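Local coordinates for protein ACDH-11, isoform b (Caenorhabditis elegans, PDB 4Y9J), which belongs to the acyl-CoA dehydrogenase family and binds flavin-adenine dinucleotide and UCC in a four-chain assembly, at residues B[310-313]-B[314-318]; B[320-323]-B[324-328]; B[438-441]-B[442-446]. One frame throughout, in Å; residues are numbered along the deposited sequence.

Contact 1 (B[310-313]-B[314-318]). With UCC (S-{(3S,5R,9R)-1-[(2R,3S,4R,5R)-5-(6-amino-9H-purin-9-yl)-4-hydroxy-3-(phosphonooxy)tetrahydrofuran-2-yl]-3,5,9-trihydroxy-8,8-dimethyl-3,5-dioxido-10,14-dioxo-2,4,6-trioxa-11,15-diaza-3lambda~5~,5lambda~5~-diphosphaheptadecan-17-yl} undecanethioate), chain F.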
loop_
_atom_site.group_PDB
_atom_site.type_symbol
_atom_site.label_atom_id
_atom_site.label_comp_id
_atom_site.label_asym_id
_atom_site.label_seq_id
_atom_site.Cartn_x
_atom_site.Cartn_y
_atom_site.Cartn_z
ATOM N N ASN B 310 -38.011 13.493 7.685
ATOM C CA ASN B 310 -37.265 14.561 8.384
ATOM C C ASN B 310 -35.765 14.374 8.308
ATOM O O ASN B 310 -34.998 15.315 8.170
ATOM C CB ASN B 310 -37.749 14.701 9.810
ATOM C CG ASN B 310 -39.115 15.286 9.919
ATOM O OD1 ASN B 310 -39.992 14.864 10.740
ATOM N ND2 ASN B 310 -39.301 16.342 9.197
ATOM N N MET B 311 -35.325 13.137 8.253
ATOM C CA MET B 311 -33.961 12.850 8.028
ATOM C C MET B 311 -33.550 13.274 6.651
ATOM O O MET B 311 -32.449 13.828 6.477
ATOM C CB MET B 311 -33.681 11.363 8.275
ATOM C CG MET B 311 -32.408 10.812 7.764
ATOM S SD MET B 311 -30.934 11.002 8.841
ATOM C CE MET B 311 -31.223 9.522 9.867
ATOM N N LEU B 312 -34.313 12.882 5.642
ATOM C CA LEU B 312 -34.004 13.351 4.258
ATOM C C LEU B 312 -33.910 14.899 4.220
ATOM O O LEU B 312 -32.916 15.456 3.741
ATOM C CB LEU B 312 -35.044 12.873 3.215
ATOM C CG LEU B 312 -35.255 11.347 2.992
ATOM C CD1 LEU B 312 -36.455 11.117 2.027
ATOM C CD2 LEU B 312 -33.947 10.715 2.493
ATOM N N ASN B 313 -34.892 15.610 4.745
ATOM C CA ASN B 313 -34.819 17.033 4.674
ATOM C C ASN B 313 -33.703 17.678 5.438
ATOM O O ASN B 313 -33.147 18.626 4.921
ATOM C CB ASN B 313 -36.141 17.597 5.094
ATOM C CG ASN B 313 -37.228 17.307 4.024
ATOM O OD1 ASN B 313 -36.918 17.166 2.792
ATOM N ND2 ASN B 313 -38.495 17.182 4.467
ATOM N N ILE B 314 -33.377 17.201 6.677
ATOM C CA ILE B 314 -32.273 17.805 7.439
ATOM C C ILE B 314 -30.985 17.520 6.797
ATOM O O ILE B 314 -30.140 18.415 6.751
ATOM C CB ILE B 314 -32.249 17.313 8.945
ATOM C CG1 ILE B 314 -33.393 17.916 9.711
ATOM C CG2 ILE B 314 -30.923 17.650 9.655
ATOM C CD1 ILE B 314 -33.274 19.408 9.974
ATOM N N THR B 315 -30.798 16.287 6.272
ATOM C CA THR B 315 -29.566 15.955 5.694
ATOM C C THR B 315 -29.362 16.743 4.389
ATOM O O THR B 315 -28.223 17.100 4.064
ATOM C CB THR B 315 -29.331 14.421 5.386
ATOM O OG1 THR B 315 -30.336 13.928 4.477
ATOM C CG2 THR B 315 -29.313 13.564 6.681
ATOM N N ARG B 316 -30.435 16.989 3.673
ATOM C CA ARG B 316 -30.382 17.799 2.427
ATOM C C ARG B 316 -29.926 19.258 2.723
ATOM O O ARG B 316 -29.095 19.798 2.026
ATOM C CB ARG B 316 -31.743 17.703 1.678
ATOM C CG ARG B 316 -31.864 16.289 1.095
ATOM C CD ARG B 316 -33.167 15.930 0.373
ATOM N NE ARG B 316 -33.146 14.550 -0.048
ATOM C CZ ARG B 316 -34.209 13.903 -0.462
ATOM N NH1 ARG B 316 -35.362 14.475 -0.422
ATOM N NH2 ARG B 316 -34.164 12.662 -0.851
ATOM N N ILE B 317 -30.339 19.857 3.842
ATOM C CA ILE B 317 -29.784 21.186 4.255
ATOM C C ILE B 317 -28.238 21.110 4.605
ATOM O O ILE B 317 -27.427 21.982 4.239
ATOM C CB ILE B 317 -30.542 21.752 5.433
ATOM C CG1 ILE B 317 -32.013 22.042 5.003
ATOM C CG2 ILE B 317 -29.854 22.984 6.017
ATOM C CD1 ILE B 317 -32.823 22.762 6.020
ATOM N N HIS B 318 -27.874 20.116 5.395
ATOM C CA HIS B 318 -26.458 19.850 5.681
ATOM C C HIS B 318 -25.690 19.646 4.375
ATOM O O HIS B 318 -24.540 20.057 4.256
ATOM C CB HIS B 318 -26.286 18.597 6.529
ATOM C CG HIS B 318 -26.412 18.795 8.005
ATOM N ND1 HIS B 318 -27.607 19.025 8.656
ATOM C CD2 HIS B 318 -25.485 18.719 8.976
ATOM C CE1 HIS B 318 -27.404 19.088 9.954
ATOM N NE2 HIS B 318 -26.124 18.921 10.164
HETATM O OA1 UCC F . -27.394 9.206 0.588
HETATM C CA1 UCC F . -27.545 8.962 1.847
HETATM C CA2 UCC F . -26.570 9.233 2.998
HETATM C CA3 UCC F . -25.426 10.178 2.796
HETATM C CA4 UCC F . -25.205 11.102 4.040
HETATM C CA5 UCC F . -25.564 12.547 3.671
HETATM C CA6 UCC F . -24.574 13.514 4.220
HETATM C CA7 UCC F . -24.924 14.948 3.859
HETATM C CA8 UCC F . -23.896 15.604 4.689
HETATM C CA9 UCC F . -23.084 16.656 4.158
HETATM C C10 UCC F . -21.665 16.321 4.047
HETATM C C11 UCC F . -21.449 16.413 2.544
HETATM S S UCC F . -28.874 8.218 2.539
HETATM C CP1 UCC F . -30.064 7.787 1.214
HETATM C CP2 UCC F . -30.618 8.950 0.449
HETATM N NP1 UCC F . -31.770 8.573 -0.396
HETATM C CP3 UCC F . -32.519 9.563 -0.886
HETATM O OP1 UCC F . -32.245 10.759 -0.782
HETATM C CP4 UCC F . -33.822 9.164 -1.550
HETATM C CP5 UCC F . -33.900 9.814 -2.939
HETATM N NP2 UCC F . -35.257 9.513 -3.375
HETATM C CP6 UCC F . -36.333 10.225 -3.040
HETATM O OP2 UCC F . -36.279 11.276 -2.417
HETATM C CP8 UCC F . -37.638 9.697 -3.602
HETATM O OP3 UCC F . -38.402 10.819 -4.140
HETATM C CPB UCC F . -38.605 9.098 -2.609
HETATM C CP7 UCC F . -38.840 9.809 -1.268
HETATM C CP9 UCC F . -37.676 7.992 -1.943
HETATM C CPA UCC F . -39.588 8.073 -3.216
HETATM O O7 UCC F . -40.420 7.518 -2.166
HETATM P P2 UCC F . -41.847 6.844 -2.535
HETATM O O21 UCC F . -42.498 6.283 -1.281
HETATM O O22 UCC F . -41.619 6.041 -3.824
HETATM O O6 UCC F . -42.636 8.172 -3.048
HETATM P P1 UCC F . -43.940 8.855 -2.441
HETATM O O11 UCC F . -45.148 7.930 -2.437
HETATM O O12 UCC F . -44.007 10.149 -3.196
HETATM O "O5'" UCC F . -43.414 9.138 -0.883
HETATM C "C5'" UCC F . -44.100 8.526 0.237
HETATM C "C4'" UCC F . -44.520 9.572 1.288
HETATM C "C3'" UCC F . -45.477 10.603 0.697
HETATM O "O3'" UCC F . -46.300 10.984 1.771
HETATM P P3 UCC F . -47.853 10.695 1.790
HETATM O O33 UCC F . -48.248 11.182 3.166
HETATM O O32 UCC F . -47.957 9.188 1.766
HETATM O O31 UCC F . -48.396 11.474 0.566
HETATM C "C2'" UCC F . -44.618 11.791 0.287
HETATM O "O2'" UCC F . -45.241 13.068 0.411
HETATM O "O4'" UCC F . -43.361 10.308 1.733
HETATM C "C1'" UCC F . -43.551 11.674 1.383
HETATM N N9 UCC F . -42.259 12.309 1.086
HETATM C C4 UCC F . -41.866 13.423 1.694
HETATM N N3 UCC F . -42.356 14.209 2.682
HETATM C C8 UCC F . -41.361 11.919 0.151
HETATM N N7 UCC F . -40.321 12.774 0.172
HETATM C C5 UCC F . -40.561 13.721 1.108
HETATM C C6 UCC F . -39.837 14.890 1.673
HETATM N N6 UCC F . -38.619 15.218 1.173
HETATM N N1 UCC F . -40.471 15.638 2.633
HETATM C C2 UCC F . -41.686 15.295 3.107
#
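R316 NH2, in the conformer described, one of two modelled, is gripped by two amide oxygens of UCC, donating to OP1 at 2.7 Å and to OP2 at 3.0 Å; OP1 lies at the guanidinium edge, in plane. L312 covers one face of the guanidinium, its CB 3.9 Å above the centre of the plane. With CG anti to its own carbonyl carbon (chi1 -71°) and the rest extended to NE, the R316 side chain lies alongside L312, pointing the same way, and runs past L312 O, which also takes the R316 amide N at 2.9 Å as an i to i+4 helical bond. L312 CD2 packs against OP1 as well, so the apolar neighbour of the arginine also borders the ligand.

One residue on from L312, N313 reads the adenine of UCC with both ends of its amide: OD1 accepts from N6 and ND2 donates to N1, each at 3.1 Å. This paired donor and acceptor pattern fixes the rotation of the amide. On another side of the helix, the side chains of M311 and T315 cross obliquely, SD 3.7 Å from CG2. I314 N reaches back to N310 O, while I314 O accepts both N and ND1 of H318, the imidazole coming from above the carbonyl plane.

The segment belongs to helix 304-338 of the C-terminal helical domain. Helix 143-158 packs on M311, I314 and H318, helix 389-419 on N313, R316 and I317, and Q188 of strand 186-189 on M311, L312 and T315.

Contact 2 (B[320-323]-B[324-328]); sequences AVAS and LGYMR. With UCC (S-{(3S,5R,9R)-1-[(2R,3S,4R,5R)-5-(6-amino-9H-purin-9-yl)-4-hydroxy-3-(phosphonooxy)tetrahydrofuran-2-yl]-3,5,9-trihydroxy-8,8-dimethyl-3,5-dioxido-10,14-dioxo-2,4,6-trioxa-11,15-diaza-3lambda~5~,5lambda~5~-diphosphaheptadecan-17-yl} undecanethioate), chain F.
A322 and Y326, one helical turn apart, meet through backbone and side chain alike. The backbone bonds come first: Y326 N donates to A322 O at 3.0 Å, and the turns on each side repeat the i to i+4 pattern. L324 N binds A320 O, G325 N binds V321 O at 2.8 Å, and M327 N binds S323 O, an unbroken ladder through the middle of helix 304-338.

Side chains folded back on these acceptors form the second group. Y326 has CG anti to its carbonyl carbon (chi1 -66°), which sets the ring beside the preceding turn: CD2 is 3.0 Å from A322 O, the oxygen lying obliquely to the ring, and CE2 is 4.3 Å from A322 CB. M327 likewise passes S323 O: M327 CG is 3.2 Å from S323 O, with SD a little farther. The branch of L324 lies against A320 O.

Apolar contact with the ligand falls to A322, whose CB is 3.3 Å from C11, the last carbon of the UCC acyl chain. L324 and V321 instead pack on helix 352-383, V321 also reaching helix 121-135, and Y326 rests on helix 432-439.

Polar ends find partners beyond these turns: S323 OG is hydrogen-bonded to T442 OG1, and R328 forms salt bridges with E362 and D31.

With the main-chain groups of these turns paired along the helix, the segment offers the tail of UCC a single methyl, A322 CB, and no polar partner from these residues, while the buried S323 hydroxyl and R328 guanidinium are satisfied from other parts of the chain.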
loop_
_atom_site.group_PDB
_atom_site.type_symbol
_atom_site.label_atom_id
_atom_site.label_comp_id
_atom_site.label_asym_id
_atom_site.label_seq_id
_atom_site.Cartn_x
_atom_site.Cartn_y
_atom_site.Cartn_z
ATOM N N ALA B 320 -26.306 20.936 1.475
ATOM C CA ALA B 320 -26.117 22.238 0.885
ATOM C C ALA B 320 -25.018 23.044 1.555
ATOM O O ALA B 320 -24.282 23.792 0.911
ATOM C CB ALA B 320 -27.433 23.012 0.879
ATOM N N VAL B 321 -24.973 22.928 2.883
ATOM C CA VAL B 321 -23.898 23.503 3.697
ATOM C C VAL B 321 -22.516 23.035 3.173
ATOM O O VAL B 321 -21.612 23.842 3.028
ATOM C CB VAL B 321 -24.024 23.158 5.166
ATOM C CG1 VAL B 321 -22.755 23.558 5.911
ATOM C CG2 VAL B 321 -25.201 23.847 5.800
ATOM N N ALA B 322 -22.406 21.753 2.878
ATOM C CA ALA B 322 -21.178 21.148 2.394
ATOM C C ALA B 322 -20.834 21.672 0.995
ATOM O O ALA B 322 -19.709 22.073 0.775
ATOM C CB ALA B 322 -21.328 19.663 2.335
ATOM N N SER B 323 -21.816 21.726 0.093
ATOM C CA SER B 323 -21.591 22.266 -1.230
ATOM C C SER B 323 -21.029 23.681 -1.137
ATOM O O SER B 323 -20.053 24.039 -1.795
ATOM C CB SER B 323 -22.903 22.265 -2.028
ATOM O OG SER B 323 -23.318 20.968 -2.344
ATOM N N LEU B 324 -21.659 24.503 -0.338
ATOM C CA LEU B 324 -21.307 25.888 -0.192
ATOM C C LEU B 324 -19.981 26.035 0.538
ATOM O O LEU B 324 -19.220 26.962 0.238
ATOM C CB LEU B 324 -22.420 26.659 0.526
ATOM C CG LEU B 324 -23.644 26.865 -0.392
ATOM C CD1 LEU B 324 -24.877 27.207 0.372
ATOM C CD2 LEU B 324 -23.356 27.909 -1.445
ATOM N N GLY B 325 -19.734 25.142 1.483
ATOM C CA GLY B 325 -18.456 25.092 2.177
ATOM C C GLY B 325 -17.251 24.875 1.222
ATOM O O GLY B 325 -16.242 25.626 1.307
ATOM N N TYR B 326 -17.419 23.974 0.279
ATOM C CA TYR B 326 -16.373 23.702 -0.733
ATOM C C TYR B 326 -16.191 24.877 -1.700
ATOM O O TYR B 326 -15.052 25.233 -2.047
ATOM C CB TYR B 326 -16.669 22.428 -1.503
ATOM C CG TYR B 326 -16.609 21.190 -0.629
ATOM C CD1 TYR B 326 -15.501 20.915 0.117
ATOM C CD2 TYR B 326 -17.670 20.294 -0.553
ATOM C CE1 TYR B 326 -15.435 19.792 0.924
ATOM C CE2 TYR B 326 -17.598 19.156 0.232
ATOM C CZ TYR B 326 -16.476 18.923 0.977
ATOM O OH TYR B 326 -16.351 17.867 1.855
ATOM N N MET B 327 -17.310 25.473 -2.108
ATOM C CA MET B 327 -17.285 26.652 -2.973
ATOM C C MET B 327 -16.568 27.819 -2.293
ATOM O O MET B 327 -15.619 28.413 -2.829
ATOM C CB MET B 327 -18.692 27.019 -3.395
ATOM C CG MET B 327 -19.372 25.959 -4.243
ATOM S SD MET B 327 -21.210 25.985 -4.334
ATOM C CE MET B 327 -21.398 27.571 -4.968
ATOM N N ARG B 328 -16.962 28.132 -1.076
ATOM C CA ARG B 328 -16.302 29.207 -0.328
ATOM C C ARG B 328 -14.844 28.868 -0.052
ATOM O O ARG B 328 -13.978 29.758 -0.148
ATOM C CB ARG B 328 -17.042 29.473 0.966
ATOM C CG ARG B 328 -16.314 30.389 1.987
ATOM C CD ARG B 328 -16.007 31.765 1.474
ATOM N NE ARG B 328 -17.243 32.441 1.053
ATOM C CZ ARG B 328 -17.402 33.213 -0.007
ATOM N NH1 ARG B 328 -16.381 33.434 -0.838
ATOM N NH2 ARG B 328 -18.598 33.785 -0.243
HETATM O OA1 UCC F . -27.394 9.206 0.588
HETATM C CA1 UCC F . -27.545 8.962 1.847
HETATM C CA2 UCC F . -26.570 9.233 2.998
HETATM C CA3 UCC F . -25.426 10.178 2.796
HETATM C CA4 UCC F . -25.205 11.102 4.040
HETATM C CA5 UCC F . -25.564 12.547 3.671
HETATM C CA6 UCC F . -24.574 13.514 4.220
HETATM C CA7 UCC F . -24.924 14.948 3.859
HETATM C CA8 UCC F . -23.896 15.604 4.689
HETATM C CA9 UCC F . -23.084 16.656 4.158
HETATM C C10 UCC F . -21.665 16.321 4.047
HETATM C C11 UCC F . -21.449 16.413 2.544
HETATM S S UCC F . -28.874 8.218 2.539
HETATM C CP1 UCC F . -30.064 7.787 1.214
HETATM C CP2 UCC F . -30.618 8.950 0.449
HETATM N NP1 UCC F . -31.770 8.573 -0.396
HETATM C CP3 UCC F . -32.519 9.563 -0.886
HETATM O OP1 UCC F . -32.245 10.759 -0.782
HETATM C CP4 UCC F . -33.822 9.164 -1.550
HETATM C CP5 UCC F . -33.900 9.814 -2.939
HETATM N NP2 UCC F . -35.257 9.513 -3.375
HETATM C CP6 UCC F . -36.333 10.225 -3.040
HETATM O OP2 UCC F . -36.279 11.276 -2.417
HETATM C CP8 UCC F . -37.638 9.697 -3.602
HETATM O OP3 UCC F . -38.402 10.819 -4.140
HETATM C CPB UCC F . -38.605 9.098 -2.609
HETATM C CP7 UCC F . -38.840 9.809 -1.268
HETATM C CP9 UCC F . -37.676 7.992 -1.943
HETATM C CPA UCC F . -39.588 8.073 -3.216
HETATM O O7 UCC F . -40.420 7.518 -2.166
HETATM P P2 UCC F . -41.847 6.844 -2.535
HETATM O O21 UCC F . -42.498 6.283 -1.281
HETATM O O22 UCC F . -41.619 6.041 -3.824
HETATM O O6 UCC F . -42.636 8.172 -3.048
HETATM P P1 UCC F . -43.940 8.855 -2.441
HETATM O O11 UCC F . -45.148 7.930 -2.437
HETATM O O12 UCC F . -44.007 10.149 -3.196
HETATM O "O5'" UCC F . -43.414 9.138 -0.883
HETATM C "C5'" UCC F . -44.100 8.526 0.237
HETATM C "C4'" UCC F . -44.520 9.572 1.288
HETATM C "C3'" UCC F . -45.477 10.603 0.697
HETATM O "O3'" UCC F . -46.300 10.984 1.771
HETATM P P3 UCC F . -47.853 10.695 1.790
HETATM O O33 UCC F . -48.248 11.182 3.166
HETATM O O32 UCC F . -47.957 9.188 1.766
HETATM O O31 UCC F . -48.396 11.474 0.566
HETATM C "C2'" UCC F . -44.618 11.791 0.287
HETATM O "O2'" UCC F . -45.241 13.068 0.411
HETATM O "O4'" UCC F . -43.361 10.308 1.733
HETATM C "C1'" UCC F . -43.551 11.674 1.383
HETATM N N9 UCC F . -42.259 12.309 1.086
HETATM C C4 UCC F . -41.866 13.423 1.694
HETATM N N3 UCC F . -42.356 14.209 2.682
HETATM C C8 UCC F . -41.361 11.919 0.151
HETATM N N7 UCC F . -40.321 12.774 0.172
HETATM C C5 UCC F . -40.561 13.721 1.108
HETATM C C6 UCC F . -39.837 14.890 1.673
HETATM N N6 UCC F . -38.619 15.218 1.173
HETATM N N1 UCC F . -40.471 15.638 2.633
HETATM C C2 UCC F . -41.686 15.295 3.107
#

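Contact 3 (B[438-441]-B[442-446]). With UCC (S-{(3S,5R,9R)-1-[(2R,3S,4R,5R)-5-(6-amino-9H-purin-9-yl)-4-hydroxy-3-(phosphonooxy)tetrahydrofuran-2-yl]-3,5,9-trihydroxy-8,8-dimethyl-3,5-dioxido-10,14-dioxo-2,4,6-trioxa-11,15-diaza-3lambda~5~,5lambda~5~-diphosphaheptadecan-17-yl} undecanethioate), chain F.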
loop_
_atom_site.group_PDB
_atom_site.type_symbol
_atom_site.label_atom_id
_atom_site.label_comp_id
_atom_site.label_asym_id
_atom_site.label_seq_id
_atom_site.Cartn_x
_atom_site.Cartn_y
_atom_site.Cartn_z
ATOM N N ASP B 438 -14.408 15.512 -3.097
ATOM C CA ASP B 438 -15.425 15.593 -2.063
ATOM C C ASP B 438 -16.698 16.380 -2.478
ATOM O O ASP B 438 -17.815 15.914 -2.266
ATOM C CB ASP B 438 -14.835 16.084 -0.730
ATOM C CG ASP B 438 -13.796 15.051 -0.084
ATOM O OD1 ASP B 438 -13.489 13.939 -0.656
ATOM O OD2 ASP B 438 -13.272 15.339 1.067
ATOM N N ALA B 439 -16.513 17.528 -3.126
ATOM C CA ALA B 439 -17.632 18.326 -3.620
ATOM C C ALA B 439 -18.494 17.513 -4.607
ATOM O O ALA B 439 -19.697 17.712 -4.672
ATOM C CB ALA B 439 -17.116 19.594 -4.316
ATOM N N GLN B 440 -17.884 16.582 -5.348
ATOM C CA GLN B 440 -18.591 15.722 -6.277
ATOM C C GLN B 440 -19.583 14.754 -5.610
ATOM O O GLN B 440 -20.483 14.250 -6.270
ATOM C CB GLN B 440 -17.591 15.026 -7.224
ATOM C CG GLN B 440 -18.147 14.009 -8.184
ATOM C CD GLN B 440 -19.079 14.654 -9.224
ATOM O OE1 GLN B 440 -20.335 14.694 -9.022
ATOM N NE2 GLN B 440 -18.522 15.217 -10.219
ATOM N N VAL B 441 -19.425 14.457 -4.314
ATOM C CA VAL B 441 -20.465 13.668 -3.659
ATOM C C VAL B 441 -21.848 14.422 -3.566
ATOM O O VAL B 441 -22.918 13.810 -3.556
ATOM C CB VAL B 441 -20.041 13.185 -2.263
ATOM C CG1 VAL B 441 -20.264 14.218 -1.189
ATOM C CG2 VAL B 441 -20.788 11.878 -1.970
ATOM N N THR B 442 -21.740 15.733 -3.479
ATOM C CA THR B 442 -22.882 16.571 -3.050
ATOM C C THR B 442 -24.083 16.590 -4.041
ATOM O O THR B 442 -25.192 16.648 -3.568
ATOM C CB THR B 442 -22.494 17.973 -2.567
ATOM O OG1 THR B 442 -21.998 18.817 -3.620
ATOM C CG2 THR B 442 -21.489 17.938 -1.471
ATOM N N PRO B 443 -23.866 16.514 -5.360
ATOM C CA PRO B 443 -25.054 16.362 -6.230
ATOM C C PRO B 443 -25.578 14.971 -6.363
ATOM O O PRO B 443 -26.606 14.807 -7.065
ATOM C CB PRO B 443 -24.535 16.858 -7.604
ATOM C CG PRO B 443 -23.084 16.438 -7.538
ATOM C CD PRO B 443 -22.658 16.823 -6.179
ATOM N N ILE B 444 -24.954 13.980 -5.690
ATOM C CA ILE B 444 -25.300 12.561 -5.887
ATOM C C ILE B 444 -26.100 11.993 -4.714
ATOM O O ILE B 444 -27.251 11.480 -4.879
ATOM C CB ILE B 444 -24.066 11.722 -6.214
ATOM C CG1 ILE B 444 -23.460 12.178 -7.561
ATOM C CG2 ILE B 444 -24.442 10.241 -6.312
ATOM C CD1 ILE B 444 -22.111 11.525 -7.886
ATOM N N TRP B 445 -25.534 12.084 -3.537
ATOM C CA TRP B 445 -26.202 11.489 -2.401
ATOM C C TRP B 445 -27.277 12.372 -1.806
ATOM O O TRP B 445 -27.341 13.543 -2.106
ATOM C CB TRP B 445 -25.192 11.010 -1.350
ATOM C CG TRP B 445 -24.375 12.015 -0.575
ATOM C CD1 TRP B 445 -24.495 13.397 -0.525
ATOM C CD2 TRP B 445 -23.345 11.671 0.336
ATOM N NE1 TRP B 445 -23.555 13.897 0.280
ATOM C CE2 TRP B 445 -22.862 12.865 0.878
ATOM C CE3 TRP B 445 -22.787 10.425 0.760
ATOM C CZ2 TRP B 445 -21.807 12.882 1.829
ATOM C CZ3 TRP B 445 -21.761 10.444 1.693
ATOM C CH2 TRP B 445 -21.249 11.671 2.176
ATOM N N GLU B 446 -28.142 11.739 -1.005
ATOM C CA GLU B 446 -29.357 12.350 -0.479
ATOM C C GLU B 446 -30.211 12.922 -1.628
ATOM O O GLU B 446 -30.943 13.879 -1.421
ATOM C CB GLU B 446 -29.058 13.452 0.540
ATOM C CG GLU B 446 -28.308 12.930 1.795
ATOM C CD GLU B 446 -29.127 12.011 2.752
ATOM O OE1 GLU B 446 -30.323 11.719 2.536
ATOM O OE2 GLU B 446 -28.519 11.573 3.770
HETATM O OA1 UCC F . -27.394 9.206 0.588
HETATM C CA1 UCC F . -27.545 8.962 1.847
HETATM C CA2 UCC F . -26.570 9.233 2.998
HETATM C CA3 UCC F . -25.426 10.178 2.796
HETATM C CA4 UCC F . -25.205 11.102 4.040
HETATM C CA5 UCC F . -25.564 12.547 3.671
HETATM C CA6 UCC F . -24.574 13.514 4.220
HETATM C CA7 UCC F . -24.924 14.948 3.859
HETATM C CA8 UCC F . -23.896 15.604 4.689
HETATM C CA9 UCC F . -23.084 16.656 4.158
HETATM C C10 UCC F . -21.665 16.321 4.047
HETATM C C11 UCC F . -21.449 16.413 2.544
HETATM S S UCC F . -28.874 8.218 2.539
HETATM C CP1 UCC F . -30.064 7.787 1.214
HETATM C CP2 UCC F . -30.618 8.950 0.449
HETATM N NP1 UCC F . -31.770 8.573 -0.396
HETATM C CP3 UCC F . -32.519 9.563 -0.886
HETATM O OP1 UCC F . -32.245 10.759 -0.782
HETATM C CP4 UCC F . -33.822 9.164 -1.550
HETATM C CP5 UCC F . -33.900 9.814 -2.939
HETATM N NP2 UCC F . -35.257 9.513 -3.375
HETATM C CP6 UCC F . -36.333 10.225 -3.040
HETATM O OP2 UCC F . -36.279 11.276 -2.417
HETATM C CP8 UCC F . -37.638 9.697 -3.602
HETATM O OP3 UCC F . -38.402 10.819 -4.140
HETATM C CPB UCC F . -38.605 9.098 -2.609
HETATM C CP7 UCC F . -38.840 9.809 -1.268
HETATM C CP9 UCC F . -37.676 7.992 -1.943
HETATM C CPA UCC F . -39.588 8.073 -3.216
HETATM O O7 UCC F . -40.420 7.518 -2.166
HETATM P P2 UCC F . -41.847 6.844 -2.535
HETATM O O21 UCC F . -42.498 6.283 -1.281
HETATM O O22 UCC F . -41.619 6.041 -3.824
HETATM O O6 UCC F . -42.636 8.172 -3.048
HETATM P P1 UCC F . -43.940 8.855 -2.441
HETATM O O11 UCC F . -45.148 7.930 -2.437
HETATM O O12 UCC F . -44.007 10.149 -3.196
HETATM O "O5'" UCC F . -43.414 9.138 -0.883
HETATM C "C5'" UCC F . -44.100 8.526 0.237
HETATM C "C4'" UCC F . -44.520 9.572 1.288
HETATM C "C3'" UCC F . -45.477 10.603 0.697
HETATM O "O3'" UCC F . -46.300 10.984 1.771
HETATM P P3 UCC F . -47.853 10.695 1.790
HETATM O O33 UCC F . -48.248 11.182 3.166
HETATM O O32 UCC F . -47.957 9.188 1.766
HETATM O O31 UCC F . -48.396 11.474 0.566
HETATM C "C2'" UCC F . -44.618 11.791 0.287
HETATM O "O2'" UCC F . -45.241 13.068 0.411
HETATM O "O4'" UCC F . -43.361 10.308 1.733
HETATM C "C1'" UCC F . -43.551 11.674 1.383
HETATM N N9 UCC F . -42.259 12.309 1.086
HETATM C C4 UCC F . -41.866 13.423 1.694
HETATM N N3 UCC F . -42.356 14.209 2.682
HETATM C C8 UCC F . -41.361 11.919 0.151
HETATM N N7 UCC F . -40.321 12.774 0.172
HETATM C C5 UCC F . -40.561 13.721 1.108
HETATM C C6 UCC F . -39.837 14.890 1.673
HETATM N N6 UCC F . -38.619 15.218 1.173
HETATM N N1 UCC F . -40.471 15.638 2.633
HETATM C C2 UCC F . -41.686 15.295 3.107
#
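A type I turn from A439 to T442 carries the chain out of helix 432-439, and V441 O then collects two amides, I444 N from above the carbonyl plane and W445 N at 3.1 Å, nearly straight (N-H...O angle 168°). T442 doubles the turn bond: its hydroxyl OG1 donates to A439 O at 2.8 Å, in the carbonyl plane, whereas its N approaches the same oxygen from above.

V441 and W445 make the main side-chain contact. V441 CG2, anti to its backbone N (chi1 of CG1 84°), sits over the six-membered ring in a CH-pi contact, 3.6 Å from its centroid. UCC CA3 covers the opposite face near the rim, 3.3 Å from W445 CE3, and C11 comes in plane at the indole edge. The indole is thus a flat partition between V441 and the acyl chain.

The turn and loop belong to the C-terminal domain of the acyl-CoA dehydrogenase fold, joining helix 432-439 to helix 449-461, and here V441, W445 and E446 touch flavin-adenine dinucleotide too. E446 N donates to the thioester oxygen OA1 of UCC at 3.1 Å, and its carboxylate oxygen OE2 comes 3.1 Å from CA2.

The Q440 and P443 side chains cross at about a right angle, Q440 OE1 3.6 Å from P443 CG, while Q440 NE2 is hydrogen-bonded to S415 OG of the second subunit, whose G422 packs on I444.

How the contacts relate
All three contacts are buried and touch UCC, but at different parts of it. Contact 1 and contact 2 follow one another on helix 304-338: the first meets the ligand mainly with polar groups, at adenine and amide oxygens, the second with a single methyl at the end of the acyl chain. Contact 3, a turn and loop beyond helix 432-439, supplies an aromatic wall and a main-chain amide, and it alone reaches flavin-adenine dinucleotide and the second subunit. It also ties back to the helix at both places: E446 O receives a weak hydrogen bond from R316 NE of contact 1, and Y326 of contact 2 packs on D438 and A439.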